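Local structure of putative mannose-1-phosphate guanylyl transferase (Thermus thermophilus, 2CU2) at residues L122-E127 with R245-R250. The protein probably catalyses the GTP-dependent guanylylation of mannose 1-phosphate, the step that yields GDP-mannose. Numbering follows the deposited sequence.
Sequences LATMLE and RVVLGR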
# COMPACT_ATOMS: atom_id res chain seq x y z
N LEU A 122 -4.40 -24.61 31.55
CA LEU A 122 -5.02 -25.80 30.97
C LEU A 122 -4.89 -27.00 31.90
O LEU A 122 -5.83 -27.79 32.04
CB LEU A 122 -4.38 -26.14 29.62
CG LEU A 122 -4.82 -25.29 28.42
CD1 LEU A 122 -4.19 -25.82 27.14
CD2 LEU A 122 -6.32 -25.33 28.31
N ALA A 123 -3.73 -27.14 32.54
CA ALA A 123 -3.50 -28.23 33.47
C ALA A 123 -4.55 -28.15 34.57
O ALA A 123 -5.14 -29.16 34.97
CB ALA A 123 -2.10 -28.14 34.07
N THR A 124 -4.79 -26.94 35.05
CA THR A 124 -5.77 -26.73 36.10
C THR A 124 -7.19 -27.04 35.62
O THR A 124 -8.02 -27.51 36.39
CB THR A 124 -5.70 -25.30 36.64
OG1 THR A 124 -4.41 -25.08 37.21
CG2 THR A 124 -6.76 -25.07 37.70
N MET A 125 -7.45 -26.79 34.34
CA MET A 125 -8.77 -27.07 33.79
C MET A 125 -9.01 -28.58 33.75
O MET A 125 -10.11 -29.05 34.05
CB MET A 125 -8.89 -26.48 32.38
CG MET A 125 -9.22 -24.99 32.36
SD MET A 125 -9.28 -24.29 30.69
CE MET A 125 -10.56 -25.31 29.94
N LEU A 126 -7.98 -29.33 33.40
CA LEU A 126 -8.09 -30.78 33.35
C LEU A 126 -8.48 -31.33 34.72
O LEU A 126 -9.34 -32.20 34.83
CB LEU A 126 -6.76 -31.40 32.89
CG LEU A 126 -6.34 -31.02 31.47
CD1 LEU A 126 -4.93 -31.53 31.18
CD2 LEU A 126 -7.34 -31.60 30.48
N GLU A 127 -7.85 -30.80 35.77
CA GLU A 127 -8.11 -31.23 37.14
C GLU A 127 -9.54 -30.87 37.58
O GLU A 127 -10.22 -31.63 38.26
CB GLU A 127 -7.10 -30.56 38.06
CG GLU A 127 -5.67 -31.02 37.79
CD GLU A 127 -4.85 -30.85 39.05
OE1 GLU A 127 -4.89 -29.77 39.63
OE2 GLU A 127 -4.19 -31.80 39.45
N ARG A 245 -17.33 -25.08 35.51
CA ARG A 245 -16.26 -24.45 36.28
C ARG A 245 -15.39 -23.57 35.38
O ARG A 245 -15.27 -23.79 34.18
CB ARG A 245 -15.41 -25.55 36.91
CG ARG A 245 -16.08 -26.19 38.13
CD ARG A 245 -15.37 -27.49 38.55
NE ARG A 245 -15.92 -27.99 39.81
CZ ARG A 245 -15.48 -29.19 40.25
NH1 ARG A 245 -14.59 -29.86 39.54
NH2 ARG A 245 -15.95 -29.69 41.39
N VAL A 246 -14.80 -22.52 35.98
CA VAL A 246 -13.98 -21.61 35.18
C VAL A 246 -12.62 -21.37 35.82
O VAL A 246 -12.50 -21.04 37.00
CB VAL A 246 -14.74 -20.29 35.03
CG1 VAL A 246 -13.95 -19.33 34.14
CG2 VAL A 246 -16.10 -20.54 34.42
N VAL A 247 -11.59 -21.50 34.99
CA VAL A 247 -10.22 -21.16 35.34
C VAL A 247 -9.78 -19.84 34.69
O VAL A 247 -9.93 -19.61 33.50
CB VAL A 247 -9.31 -22.30 34.87
CG1 VAL A 247 -7.85 -21.97 35.20
CG2 VAL A 247 -9.70 -23.59 35.56
N LEU A 248 -9.26 -18.94 35.55
CA LEU A 248 -8.82 -17.65 35.03
C LEU A 248 -7.37 -17.69 34.55
O LEU A 248 -6.43 -17.96 35.29
CB LEU A 248 -8.95 -16.62 36.16
CG LEU A 248 -10.40 -16.24 36.45
CD1 LEU A 248 -10.51 -15.01 37.36
CD2 LEU A 248 -11.20 -15.91 35.19
N GLY A 249 -7.20 -17.45 33.23
CA GLY A 249 -5.85 -17.35 32.68
C GLY A 249 -5.32 -15.92 32.82
O GLY A 249 -6.03 -14.94 32.61
N ARG A 250 -4.04 -15.81 33.22
CA ARG A 250 -3.48 -14.49 33.46
C ARG A 250 -2.41 -14.12 32.43
O ARG A 250 -1.69 -13.14 32.56
CB ARG A 250 -2.88 -14.47 34.86
CG ARG A 250 -3.85 -14.98 35.92
CD ARG A 250 -3.57 -14.35 37.29
NE ARG A 250 -4.55 -14.82 38.28
CZ ARG A 250 -5.76 -14.23 38.27
NH1 ARG A 250 -6.03 -13.28 37.39
NH2 ARG A 250 -6.69 -14.61 39.15
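Val247 meets the helix through its two methyls, directed at the adjacent residues Thr124 and Met125. The closer approach is from CG2 of Val247 to CG of Met125, 3.5 Å; the same methyl stands 3.9 Å from CG2 of Thr124. The Met125 methylene also sits against the branch point of the valine, its CG lying 3.7 Å from Val247 CB. On the second branch, Val247 CG1 lies 4.1 Å from Thr124 CG2. With CG1 anti to the backbone N (chi1 179°), CG2 of Val247 falls beside that nitrogen and can touch both helix residues. Thr124 offers its methyl rather than its hydroxyl: CG2 is anti to its own N, while OG1 hydrogen-bonds to Glu120 O one turn earlier. Every approach within 4.2 Å is between carbons and no hydrogen bond spans the segments, so the contact is apolar. The CA atoms of Met125 and Val247 are 6.3 Å apart. This is helix-on-sheet packing within the GT-A-type nucleotidyltransferase fold, helix 115-128 lying against strand 244-249. Strand 134-139, which follows the helix, runs parallel beside 244-249 and is hydrogen-bonded to the backbone of Val247 through Ala136 and Gly138. Met125 also rests on Val189 and Ala191 of strand 184-192, whereas Trp160 touches Val247.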